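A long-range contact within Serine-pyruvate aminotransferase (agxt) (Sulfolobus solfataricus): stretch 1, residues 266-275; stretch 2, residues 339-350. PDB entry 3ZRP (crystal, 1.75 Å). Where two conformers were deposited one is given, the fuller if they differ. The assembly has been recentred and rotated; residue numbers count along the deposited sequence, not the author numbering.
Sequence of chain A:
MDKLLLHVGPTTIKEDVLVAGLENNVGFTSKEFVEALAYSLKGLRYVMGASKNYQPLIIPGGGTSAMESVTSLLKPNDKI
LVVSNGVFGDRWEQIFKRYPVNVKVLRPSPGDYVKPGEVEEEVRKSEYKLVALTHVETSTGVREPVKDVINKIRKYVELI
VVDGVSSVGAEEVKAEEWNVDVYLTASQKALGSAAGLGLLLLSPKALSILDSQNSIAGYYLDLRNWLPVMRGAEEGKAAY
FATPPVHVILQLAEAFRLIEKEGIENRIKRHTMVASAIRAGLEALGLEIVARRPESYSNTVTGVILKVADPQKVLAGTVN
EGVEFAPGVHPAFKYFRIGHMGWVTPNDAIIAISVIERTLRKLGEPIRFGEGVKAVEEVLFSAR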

ATOM      1  N   ASN A 266      19.925 -11.239  19.933  1.00 29.09           N
ATOM      2  CA  ASN A 266      19.810 -12.673  19.718  1.00 32.46           C
ATOM      3  C   ASN A 266      19.380 -12.982  18.275  1.00 31.00           C
ATOM      4  O   ASN A 266      19.860 -13.925  17.660  1.00 30.66           O
ATOM      5  CB  ASN A 266      18.837 -13.307  20.722  1.00 35.80           C
ATOM      6  CG  ASN A 266      19.379 -13.292  22.158  1.00 42.02           C
ATOM      7  OD1 ASN A 266      20.578 -13.466  22.378  1.00 42.10           O
ATOM      8  ND2 ASN A 266      18.497 -13.066  23.130  1.00 33.24           N
ATOM      9  N   ARG A 267      18.492 -12.146  17.745  1.00 31.71           N
ATOM     10  CA  ARG A 267      17.990 -12.303  16.381  0.60 29.95           C
ATOM     11  C   ARG A 267      19.121 -12.109  15.375  1.00 31.65           C
ATOM     12  O   ARG A 267      19.250 -12.880  14.408  1.00 27.51           O
ATOM     13  CB  ARG A 267      16.854 -11.312  16.140  0.60 29.39           C
ATOM     14  CG  ARG A 267      16.131 -11.478  14.841  0.60 30.26           C
ATOM     15  CD  ARG A 267      14.963 -10.504  14.811  0.60 30.46           C
ATOM     16  NE  ARG A 267      14.185 -10.637  13.582  0.60 26.55           N
ATOM     17  CZ  ARG A 267      13.186 -11.505  13.434  0.60 27.83           C
ATOM     18  NH1 ARG A 267      12.868 -12.350  14.429  0.60 25.36           N
ATOM     19  NH2 ARG A 267      12.511 -11.558  12.293  0.60 29.38           N
ATOM     20  N   ILE A 268      19.944 -11.086  15.607  1.00 29.60           N
ATOM     21  CA  ILE A 268      21.105 -10.816  14.762  1.00 29.16           C
ATOM     22  C   ILE A 268      22.053 -12.026  14.803  1.00 30.40           C
ATOM     23  O   ILE A 268      22.453 -12.544  13.758  1.00 30.69           O
ATOM     24  CB  ILE A 268      21.822  -9.502  15.188  1.00 28.82           C
ATOM     25  CG1 ILE A 268      20.974  -8.279  14.813  1.00 29.89           C
ATOM     26  CG2 ILE A 268      23.205  -9.377  14.563  1.00 34.56           C
ATOM     27  CD1 ILE A 268      21.349  -7.010  15.601  1.00 32.14           C
ATOM     28  N   LYS A 269      22.368 -12.493  16.012  1.00 31.70           N
ATOM     29  CA  LYS A 269      23.250 -13.648  16.201  0.60 31.71           C
ATOM     30  C   LYS A 269      22.738 -14.886  15.486  1.00 31.83           C
ATOM     31  O   LYS A 269      23.521 -15.601  14.835  1.00 30.01           O
ATOM     32  CB  LYS A 269      23.464 -13.928  17.697  0.60 36.18           C
ATOM     33  CG  LYS A 269      24.418 -12.950  18.349  0.60 39.77           C
ATOM     34  CD  LYS A 269      24.483 -13.136  19.853  0.60 47.01           C
ATOM     35  CE  LYS A 269      25.214 -11.972  20.518  0.60 48.89           C
ATOM     36  NZ  LYS A 269      24.765 -11.774  21.931  0.60 50.64           N
ATOM     37  N   ARG A 270      21.423 -15.127  15.574  1.00 31.60           N
ATOM     38  CA  ARG A 270      20.795 -16.247  14.827  1.00 27.96           C
ATOM     39  C   ARG A 270      21.002 -16.130  13.320  1.00 28.63           C
ATOM     40  O   ARG A 270      21.352 -17.123  12.682  1.00 30.05           O
ATOM     41  CB  ARG A 270      19.299 -16.423  15.171  1.00 27.99           C
ATOM     42  CG  ARG A 270      18.550 -17.452  14.262  1.00 28.58           C
ATOM     43  CD  ARG A 270      17.136 -17.752  14.815  1.00 28.02           C
ATOM     44  NE  ARG A 270      16.337 -16.532  14.983  1.00 28.41           N
ATOM     45  CZ  ARG A 270      15.706 -15.906  13.992  1.00 30.53           C
ATOM     46  NH1 ARG A 270      15.765 -16.377  12.753  1.00 30.38           N
ATOM     47  NH2 ARG A 270      15.017 -14.804  14.237  1.00 30.33           N
ATOM     48  N   HIS A 271      20.750 -14.946  12.741  1.00 26.66           N
ATOM     49  CA  HIS A 271      21.032 -14.725  11.321  1.00 26.92           C
ATOM     50  C   HIS A 271      22.510 -14.952  10.978  1.00 25.34           C
ATOM     51  O   HIS A 271      22.819 -15.578   9.976  1.00 28.39           O
ATOM     52  CB  HIS A 271      20.592 -13.303  10.879  1.00 27.58           C
ATOM     53  CG  HIS A 271      19.109 -13.163  10.736  1.00 26.95           C
ATOM     54  ND1 HIS A 271      18.286 -12.890  11.801  1.00 24.65           N
ATOM     55  CD2 HIS A 271      18.293 -13.300   9.658  1.00 28.99           C
ATOM     56  CE1 HIS A 271      17.026 -12.844  11.391  1.00 28.70           C
ATOM     57  NE2 HIS A 271      17.004 -13.078  10.090  1.00 25.77           N
ATOM     58  N   THR A 272      23.411 -14.445  11.817  1.00 28.96           N
ATOM     59  CA  THR A 272      24.856 -14.654  11.589  1.00 30.41           C
ATOM     60  C   THR A 272      25.197 -16.153  11.568  1.00 32.31           C
ATOM     61  O   THR A 272      25.903 -16.619  10.668  1.00 29.29           O
ATOM     62  CB  THR A 272      25.713 -13.958  12.655  1.00 32.23           C
ATOM     63  OG1 THR A 272      25.357 -12.571  12.743  1.00 31.34           O
ATOM     64  CG2 THR A 272      27.211 -14.087  12.335  1.00 36.16           C
ATOM     65  N   MET A 273      24.673 -16.899  12.554  1.00 33.05           N
ATOM     66  CA  MET A 273      24.941 -18.333  12.679  0.60 36.84           C
ATOM     67  C   MET A 273      24.377 -19.110  11.493  1.00 35.13           C
ATOM     68  O   MET A 273      25.083 -19.912  10.862  1.00 32.95           O
ATOM     69  CB  MET A 273      24.360 -18.885  13.984  0.60 41.86           C
ATOM     70  CG  MET A 273      24.490 -20.416  14.115  0.60 53.99           C
ATOM     71  SD  MET A 273      23.632 -21.118  15.535  0.60 73.15           S
ATOM     72  CE  MET A 273      24.542 -20.403  16.918  0.60 62.76           C
ATOM     73  N   VAL A 274      23.100 -18.869  11.187  1.00 31.41           N
ATOM     74  CA  VAL A 274      22.446 -19.570  10.096  1.00 27.44           C
ATOM     75  C   VAL A 274      23.149 -19.272   8.765  1.00 30.23           C
ATOM     76  O   VAL A 274      23.401 -20.183   7.978  1.00 25.21           O
ATOM     77  CB  VAL A 274      20.914 -19.236   9.994  1.00 29.63           C
ATOM     78  CG1 VAL A 274      20.330 -19.727   8.655  1.00 24.71           C
ATOM     79  CG2 VAL A 274      20.152 -19.828  11.171  1.00 31.95           C
ATOM     80  N   ALA A 275      23.439 -18.000   8.501  1.00 27.92           N
ATOM     81  CA  ALA A 275      24.104 -17.630   7.236  1.00 30.80           C
ATOM     82  C   ALA A 275      25.509 -18.254   7.100  1.00 25.79           C
ATOM     83  O   ALA A 275      25.835 -18.795   6.052  1.00 27.90           O
ATOM     84  CB  ALA A 275      24.161 -16.096   7.074  1.00 28.06           C
ATOM     85  N   GLY A 339      17.460 -17.008   0.218  1.00 30.02           N
ATOM     86  CA  GLY A 339      17.025 -16.053   1.204  1.00 25.94           C
ATOM     87  C   GLY A 339      16.978 -16.732   2.541  1.00 30.48           C
ATOM     88  O   GLY A 339      16.308 -17.759   2.676  1.00 33.57           O
ATOM     89  N   HIS A 340      17.698 -16.188   3.523  1.00 25.74           N
ATOM     90  CA  HIS A 340      17.762 -16.762   4.858  1.00 24.12           C
ATOM     91  C   HIS A 340      17.575 -15.633   5.840  1.00 25.88           C
ATOM     92  O   HIS A 340      18.521 -15.073   6.351  1.00 26.64           O
ATOM     93  CB  HIS A 340      19.075 -17.556   5.111  1.00 23.74           C
ATOM     94  CG  HIS A 340      20.311 -16.924   4.512  1.00 24.45           C
ATOM     95  ND1 HIS A 340      20.969 -15.862   5.104  1.00 24.96           N
ATOM     96  CD2 HIS A 340      21.009 -17.218   3.393  1.00 26.69           C
ATOM     97  CE1 HIS A 340      22.014 -15.530   4.360  1.00 26.89           C
ATOM     98  NE2 HIS A 340      22.059 -16.330   3.315  1.00 27.92           N
ATOM     99  N   MET A 341      16.311 -15.298   6.102  1.00 25.61           N
ATOM    100  CA  MET A 341      15.980 -14.113   6.867  1.00 26.89           C
ATOM    101  C   MET A 341      14.603 -14.211   7.520  1.00 26.69           C
ATOM    102  O   MET A 341      13.728 -14.933   7.053  1.00 31.02           O
ATOM    103  CB  MET A 341      16.055 -12.850   5.992  1.00 26.92           C
ATOM    104  CG  MET A 341      14.910 -12.774   4.948  1.00 31.43           C
ATOM    105  SD  MET A 341      14.991 -11.304   3.898  1.00 37.67           S
ATOM    106  CE  MET A 341      15.870 -11.966   2.475  1.00 35.66           C
ATOM    107  N   GLY A 342      14.424 -13.480   8.607  1.00 24.57           N
ATOM    108  CA  GLY A 342      13.144 -13.478   9.329  1.00 27.06           C
ATOM    109  C   GLY A 342      13.199 -14.514  10.436  1.00 29.75           C
ATOM    110  O   GLY A 342      13.923 -14.336  11.430  1.00 30.73           O
ATOM    111  N   TRP A 343      12.470 -15.611  10.225  1.00 30.70           N
ATOM    112  CA  TRP A 343      12.358 -16.655  11.251  0.60 35.91           C
ATOM    113  C   TRP A 343      13.161 -17.903  10.949  1.00 31.72           C
ATOM    114  O   TRP A 343      12.937 -18.963  11.530  1.00 33.45           O
ATOM    115  CB  TRP A 343      10.886 -16.942  11.609  0.60 37.41           C
ATOM    116  CG  TRP A 343      10.330 -15.790  12.442  0.60 38.60           C
ATOM    117  CD1 TRP A 343       9.540 -14.761  12.004  0.60 37.49           C
ATOM    118  CD2 TRP A 343      10.617 -15.515  13.821  0.60 38.70           C
ATOM    119  NE1 TRP A 343       9.268 -13.898  13.040  0.60 39.22           N
ATOM    120  CE2 TRP A 343       9.925 -14.332  14.164  0.60 36.68           C
ATOM    121  CE3 TRP A 343      11.372 -16.172  14.810  0.60 39.94           C
ATOM    122  CZ2 TRP A 343       9.969 -13.786  15.452  0.60 36.50           C
ATOM    123  CZ3 TRP A 343      11.410 -15.634  16.092  0.60 36.48           C
ATOM    124  CH2 TRP A 343      10.718 -14.451  16.399  0.60 38.78           C
ATOM    125  N   VAL A 344      14.140 -17.756  10.061  1.00 31.54           N
ATOM    126  CA  VAL A 344      14.986 -18.868   9.618  1.00 29.55           C
ATOM    127  C   VAL A 344      15.737 -19.544  10.789  1.00 31.73           C
ATOM    128  O   VAL A 344      16.222 -18.864  11.707  1.00 32.47           O
ATOM    129  CB  VAL A 344      15.930 -18.414   8.467  1.00 32.20           C
ATOM    130  CG1 VAL A 344      16.991 -17.416   8.974  1.00 31.06           C
ATOM    131  CG2 VAL A 344      16.565 -19.611   7.734  1.00 27.38           C
ATOM    132  N   THR A 345      15.798 -20.879  10.764  1.00 32.17           N
ATOM    133  CA  THR A 345      16.360 -21.656  11.882  1.00 32.77           C
ATOM    134  C   THR A 345      17.570 -22.478  11.438  1.00 29.56           C
ATOM    135  O   THR A 345      17.766 -22.709  10.247  1.00 31.32           O
ATOM    136  CB  THR A 345      15.318 -22.662  12.494  1.00 36.21           C
ATOM    137  OG1 THR A 345      14.971 -23.646  11.505  1.00 33.82           O
ATOM    138  CG2 THR A 345      14.063 -21.963  12.959  1.00 37.18           C
ATOM    139  N   PRO A 346      18.388 -22.935  12.402  1.00 28.41           N
ATOM    140  CA  PRO A 346      19.437 -23.893  12.085  1.00 32.00           C
ATOM    141  C   PRO A 346      18.937 -25.065  11.239  1.00 33.78           C
ATOM    142  O   PRO A 346      19.614 -25.446  10.289  1.00 35.22           O
ATOM    143  CB  PRO A 346      19.884 -24.361  13.468  1.00 36.66           C
ATOM    144  CG  PRO A 346      19.767 -23.149  14.270  1.00 30.98           C
ATOM    145  CD  PRO A 346      18.512 -22.463  13.787  1.00 30.52           C
ATOM    146  N   ASN A 347      17.758 -25.609  11.556  1.00 35.08           N
ATOM    147  CA  ASN A 347      17.199 -26.730  10.775  1.00 36.49           C
ATOM    148  C   ASN A 347      16.899 -26.380   9.320  1.00 38.49           C
ATOM    149  O   ASN A 347      17.102 -27.219   8.428  1.00 37.12           O
ATOM    150  CB  ASN A 347      15.957 -27.334  11.455  1.00 36.91           C
ATOM    151  CG  ASN A 347      16.308 -28.132  12.715  1.00 40.34           C
ATOM    152  OD1 ASN A 347      17.454 -28.551  12.898  1.00 47.14           O
ATOM    153  ND2 ASN A 347      15.329 -28.319  13.590  1.00 47.78           N
ATOM    154  N   ASP A 348      16.440 -25.150   9.070  1.00 35.14           N
ATOM    155  CA  ASP A 348      16.260 -24.687   7.692  1.00 35.19           C
ATOM    156  C   ASP A 348      17.587 -24.713   6.916  1.00 34.21           C
ATOM    157  O   ASP A 348      17.598 -25.055   5.732  1.00 35.51           O
ATOM    158  CB  ASP A 348      15.651 -23.279   7.641  1.00 39.51           C
ATOM    159  CG  ASP A 348      14.262 -23.216   8.256  1.00 39.41           C
ATOM    160  OD1 ASP A 348      13.531 -24.217   8.188  1.00 46.09           O
ATOM    161  OD2 ASP A 348      13.909 -22.168   8.816  1.00 37.94           O
ATOM    162  N   ALA A 349      18.687 -24.364   7.594  1.00 34.33           N
ATOM    163  CA  ALA A 349      20.027 -24.411   6.989  1.00 34.08           C
ATOM    164  C   ALA A 349      20.390 -25.846   6.547  1.00 36.04           C
ATOM    165  O   ALA A 349      20.830 -26.057   5.403  1.00 31.38           O
ATOM    166  CB  ALA A 349      21.080 -23.817   7.928  1.00 34.69           C
ATOM    167  N   ILE A 350      20.167 -26.824   7.433  1.00 34.65           N
ATOM    168  CA  ILE A 350      20.382 -28.236   7.096  0.60 35.54           C
ATOM    169  C   ILE A 350      19.583 -28.622   5.850  1.00 33.33           C
ATOM    170  O   ILE A 350      20.140 -29.175   4.893  1.00 34.83           O
ATOM    171  CB  ILE A 350      20.045 -29.191   8.278  0.60 34.03           C
ATOM    172  CG1 ILE A 350      21.010 -28.965   9.443  0.60 35.05           C
ATOM    173  CG2 ILE A 350      20.129 -30.662   7.838  0.60 34.54           C
ATOM    174  CD1 ILE A 350      20.432 -29.320  10.802  0.60 34.65           C
TER

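Val274 is the apolar centre: its CA-to-CB bond points toward the second stretch, and it gives up more area to the contact than any other residue. With chi1 in t, Val274 CG1 lies 3.9 Å from Val344 CG2 and 4.2 Å from Ala349 CB, while Val274 CG2 sits 4.1 Å from Pro346 CD. The branched side chain thus packs against the start of the second helix, where Thr345 OG1 caps Asp348 N and Thr345 N donates to Asp348 OD2. Next in the helix, Ala275 has its CA over one face of the His340 ring, and Ala275 CB is 3.5 Å from His340 CE1.

Outward, polarity takes over, and the loop backbone is the target. His271 ND1 donates to Arg267 O in its own helix, which leaves His271 NE2 to accept from Gly342 N at 3.0 Å. Gly342 has backbone angles that would jam a CB against the preceding carbonyl, so glycine suits the turn. Arg270, its CA-to-CB bond also directed toward the loop, clamps two carbonyls: Arg270 NH1 donates to Val344 O (2.7 Å) and Gly342 O (3.1 Å), and Arg270 NH2 to Gly342 O (3.0 Å). Extended Arg267 places its CZ 4.6 Å from the centroid of Trp343's six-membered ring, a cation-pi contact over the face. The contact buries 607 Å², including Trp343 NE1, which finds no partner.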